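Local structure of lovastatin nonaketide synthase, polyketide synthase component (Aspergillus terreus, 7CPX) at residues F1135-N1140 with T1151-P1156. The protein builds the nonaketide dihydromonacolin L from malonyl-CoA on the pathway to lovastatin, as a homodimeric, multidomain, iterative polyketide synthase that works with the partner protein lovC. The protein carries 2 engineered substitutions. Numbering follows the deposited sequence.
Sequences FRRLHN and TLDFIP
Asp1153 grips Arg1137 twice, once through its backbone and once through its carboxylate. Asp1153 N donates to Arg1137 O over 3.0 Å, nearly straight. Asp1153 OD2 accepts a hydrogen bond from Arg1137 NH1 at 3.3 Å, part of a long salt bridge. OD2 lies close to the guanidinium plane, whereas NH1 comes to it from the anti side, 29° out of the carboxylate plane, with the two planes 74° apart. Arg1137 is bent at chi2 (-79°), which turns CD back beside the carboxylate. Ile1155 CG1 sits over one guanidinium face, toward its rim, and Ile1155 CD1 lies next to NH2. The other Asp1153 oxygen, OD1, rests against His1139 CB. Further along, Asn1140 and Thr1151 form an antiparallel hydrogen-bonded pair: Asn1140 N gives to Thr1151 O, and Thr1151 N gives to Asn1140 O, each at 2.9 Å. His1139 and Asn1140 together face Thr1151, a classic beta bulge where strand 1140-1144 begins its pairing with strand 1147-1152 in what is predicted to be the C-terminal hotdog fold of the dehydratase domain. On the buried side, Leu1138 CD1 meets Leu1152 CB at 3.8 Å, and both leucines pack on Val1175 of helix 1170-1184 and on Phe1224. The same helix carries Asp1174, the predicted proton donor, whose side chain is about 9 Å from that of Arg1137, and Gln1178, whose NE2 hydrogen-bonds to Phe1135 O.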
ATOM      1  N   PHE A1135     -29.941  -2.135 -10.352  1.00 85.54           N
ATOM      2  CA  PHE A1135     -30.011  -3.284  -9.462  1.00 85.54           C
ATOM      3  C   PHE A1135     -31.379  -3.950  -9.466  1.00 85.54           C
ATOM      4  O   PHE A1135     -31.556  -4.975  -8.800  1.00 85.54           O
ATOM      5  CB  PHE A1135     -29.622  -2.866  -8.042  1.00 85.54           C
ATOM      6  CG  PHE A1135     -28.172  -2.504  -7.906  1.00 85.54           C
ATOM      7  CD1 PHE A1135     -27.713  -1.264  -8.312  1.00 85.54           C
ATOM      8  CD2 PHE A1135     -27.264  -3.408  -7.389  1.00 85.54           C
ATOM      9  CE1 PHE A1135     -26.379  -0.929  -8.198  1.00 85.54           C
ATOM     10  CE2 PHE A1135     -25.929  -3.083  -7.270  1.00 85.54           C
ATOM     11  CZ  PHE A1135     -25.484  -1.842  -7.679  1.00 85.54           C
ATOM     12  N   ARG A1136     -32.344  -3.396 -10.197  1.00 86.34           N
ATOM     13  CA  ARG A1136     -33.589  -4.080 -10.515  1.00 86.34           C
ATOM     14  C   ARG A1136     -33.538  -4.731 -11.891  1.00 86.34           C
ATOM     15  O   ARG A1136     -34.587  -4.998 -12.487  1.00 86.34           O
ATOM     16  CB  ARG A1136     -34.767  -3.111 -10.437  1.00 86.34           C
ATOM     17  CG  ARG A1136     -35.066  -2.589  -9.044  1.00 86.34           C
ATOM     18  CD  ARG A1136     -36.230  -1.614  -9.075  1.00 86.34           C
ATOM     19  NE  ARG A1136     -37.461  -2.253  -9.532  1.00 86.34           N
ATOM     20  CZ  ARG A1136     -38.466  -2.615  -8.746  1.00 86.34           C
ATOM     21  NH1 ARG A1136     -38.445  -2.393  -7.442  1.00 86.34           N
ATOM     22  NH2 ARG A1136     -39.526  -3.212  -9.283  1.00 86.34           N
ATOM     23  N   ARG A1137     -32.338  -4.990 -12.403  1.00 89.62           N
ATOM     24  CA  ARG A1137     -32.135  -5.500 -13.752  1.00 89.62           C
ATOM     25  C   ARG A1137     -32.448  -6.985 -13.889  1.00 89.62           C
ATOM     26  O   ARG A1137     -32.108  -7.581 -14.917  1.00 89.62           O
ATOM     27  CB  ARG A1137     -30.692  -5.235 -14.188  1.00 89.62           C
ATOM     28  CG  ARG A1137     -30.447  -3.836 -14.729  1.00 89.62           C
ATOM     29  CD  ARG A1137     -30.917  -3.705 -16.163  1.00 89.62           C
ATOM     30  NE  ARG A1137     -30.473  -2.458 -16.772  1.00 89.62           N
ATOM     31  CZ  ARG A1137     -30.492  -2.216 -18.076  1.00 89.62           C
ATOM     32  NH1 ARG A1137     -30.919  -3.120 -18.941  1.00 89.62           N
ATOM     33  NH2 ARG A1137     -30.069  -1.036 -18.522  1.00 89.62           N
ATOM     34  N   LEU A1138     -33.085  -7.593 -12.891  1.00 86.31           N
ATOM     35  CA  LEU A1138     -33.478  -8.992 -12.990  1.00 86.31           C
ATOM     36  C   LEU A1138     -34.640  -9.123 -13.964  1.00 86.31           C
ATOM     37  O   LEU A1138     -35.798  -8.923 -13.587  1.00 86.31           O
ATOM     38  CB  LEU A1138     -33.857  -9.537 -11.613  1.00 86.31           C
ATOM     39  CG  LEU A1138     -34.202 -11.021 -11.518  1.00 86.31           C
ATOM     40  CD1 LEU A1138     -33.036 -11.872 -11.974  1.00 86.31           C
ATOM     41  CD2 LEU A1138     -34.584 -11.374 -10.095  1.00 86.31           C
ATOM     42  N   HIS A1139     -34.338  -9.458 -15.220  1.00 89.38           N
ATOM     43  CA  HIS A1139     -35.368  -9.461 -16.253  1.00 89.38           C
ATOM     44  C   HIS A1139     -36.522 -10.380 -15.879  1.00 89.38           C
ATOM     45  O   HIS A1139     -37.690  -9.974 -15.907  1.00 89.38           O
ATOM     46  CB  HIS A1139     -34.762  -9.881 -17.591  1.00 89.38           C
ATOM     47  CG  HIS A1139     -35.783 -10.183 -18.644  1.00 89.38           C
ATOM     48  ND1 HIS A1139     -36.712  -9.258 -19.066  1.00 89.38           N
ATOM     49  CD2 HIS A1139     -36.025 -11.310 -19.354  1.00 89.38           C
ATOM     50  CE1 HIS A1139     -37.480  -9.800 -19.994  1.00 89.38           C
ATOM     51  NE2 HIS A1139     -37.083 -11.045 -20.187  1.00 89.38           N
ATOM     52  N   ASN A1140     -36.216 -11.626 -15.526  1.00 87.95           N
ATOM     53  CA  ASN A1140     -37.248 -12.574 -15.139  1.00 87.95           C
ATOM     54  C   ASN A1140     -36.635 -13.628 -14.236  1.00 87.95           C
ATOM     55  O   ASN A1140     -35.466 -13.991 -14.386  1.00 87.95           O
ATOM     56  CB  ASN A1140     -37.888 -13.242 -16.359  1.00 87.95           C
ATOM     57  CG  ASN A1140     -36.976 -14.264 -17.004  1.00 87.95           C
ATOM     58  OD1 ASN A1140     -35.756 -14.114 -17.002  1.00 87.95           O
ATOM     59  ND2 ASN A1140     -37.566 -15.317 -17.554  1.00 87.95           N
ATOM     60  N   THR A1151     -33.472 -15.173 -16.120  1.00 88.99           N
ATOM     61  CA  THR A1151     -32.580 -14.349 -16.920  1.00 88.99           C
ATOM     62  C   THR A1151     -32.426 -12.991 -16.257  1.00 88.99           C
ATOM     63  O   THR A1151     -33.421 -12.368 -15.872  1.00 88.99           O
ATOM     64  CB  THR A1151     -33.115 -14.179 -18.345  1.00 88.99           C
ATOM     65  OG1 THR A1151     -33.531 -15.451 -18.857  1.00 88.99           O
ATOM     66  CG2 THR A1151     -32.046 -13.604 -19.249  1.00 88.99           C
ATOM     67  N   LEU A1152     -31.182 -12.542 -16.124  1.00 87.10           N
ATOM     68  CA  LEU A1152     -30.864 -11.226 -15.595  1.00 87.10           C
ATOM     69  C   LEU A1152     -30.045 -10.468 -16.627  1.00 87.10           C
ATOM     70  O   LEU A1152     -29.261 -11.066 -17.370  1.00 87.10           O
ATOM     71  CB  LEU A1152     -30.094 -11.327 -14.273  1.00 87.10           C
ATOM     72  CG  LEU A1152     -28.749 -12.056 -14.304  1.00 87.10           C
ATOM     73  CD1 LEU A1152     -27.609 -11.104 -14.624  1.00 87.10           C
ATOM     74  CD2 LEU A1152     -28.495 -12.750 -12.981  1.00 87.10           C
ATOM     75  N   ASP A1153     -30.233  -9.154 -16.677  1.00 91.25           N
ATOM     76  CA  ASP A1153     -29.556  -8.332 -17.672  1.00 91.25           C
ATOM     77  C   ASP A1153     -28.082  -8.211 -17.313  1.00 91.25           C
ATOM     78  O   ASP A1153     -27.730  -7.638 -16.276  1.00 91.25           O
ATOM     79  CB  ASP A1153     -30.210  -6.958 -17.757  1.00 91.25           C
ATOM     80  CG  ASP A1153     -31.650  -7.026 -18.221  1.00 91.25           C
ATOM     81  OD1 ASP A1153     -32.109  -8.130 -18.579  1.00 91.25           O
ATOM     82  OD2 ASP A1153     -32.323  -5.974 -18.232  1.00 91.25           O
ATOM     83  N   PHE A1154     -27.216  -8.753 -18.169  1.00 92.03           N
ATOM     84  CA  PHE A1154     -25.771  -8.606 -18.011  1.00 92.03           C
ATOM     85  C   PHE A1154     -25.347  -7.222 -18.507  1.00 92.03           C
ATOM     86  O   PHE A1154     -24.578  -7.066 -19.456  1.00 92.03           O
ATOM     87  CB  PHE A1154     -25.043  -9.715 -18.757  1.00 92.03           C
ATOM     88  CG  PHE A1154     -23.625  -9.919 -18.310  1.00 92.03           C
ATOM     89  CD1 PHE A1154     -23.337 -10.759 -17.250  1.00 92.03           C
ATOM     90  CD2 PHE A1154     -22.582  -9.277 -18.952  1.00 92.03           C
ATOM     91  CE1 PHE A1154     -22.037 -10.953 -16.837  1.00 92.03           C
ATOM     92  CE2 PHE A1154     -21.278  -9.466 -18.542  1.00 92.03           C
ATOM     93  CZ  PHE A1154     -21.003 -10.307 -17.483  1.00 92.03           C
ATOM     94  N   ILE A1155     -25.882  -6.208 -17.838  1.00 90.81           N
ATOM     95  CA  ILE A1155     -25.675  -4.828 -18.288  1.00 90.81           C
ATOM     96  C   ILE A1155     -24.181  -4.532 -18.317  1.00 90.81           C
ATOM     97  O   ILE A1155     -23.475  -4.804 -17.327  1.00 90.81           O
ATOM     98  CB  ILE A1155     -26.421  -3.845 -17.369  1.00 90.81           C
ATOM     99  CG1 ILE A1155     -26.126  -2.399 -17.781  1.00 90.81           C
ATOM    100  CG2 ILE A1155     -26.053  -4.088 -15.910  1.00 90.81           C
ATOM    101  CD1 ILE A1155     -26.987  -1.374 -17.073  1.00 90.81           C
ATOM    102  N   PRO A1156     -23.639  -4.004 -19.412  1.00 92.03           N
ATOM    103  CA  PRO A1156     -22.203  -3.725 -19.459  1.00 92.03           C
ATOM    104  C   PRO A1156     -21.837  -2.472 -18.682  1.00 92.03           C
ATOM    105  O   PRO A1156     -22.617  -1.523 -18.574  1.00 92.03           O
ATOM    106  CB  PRO A1156     -21.933  -3.543 -20.956  1.00 92.03           C
ATOM    107  CG  PRO A1156     -23.210  -3.012 -21.487  1.00 92.03           C
ATOM    108  CD  PRO A1156     -24.303  -3.663 -20.682  1.00 92.03           C
TER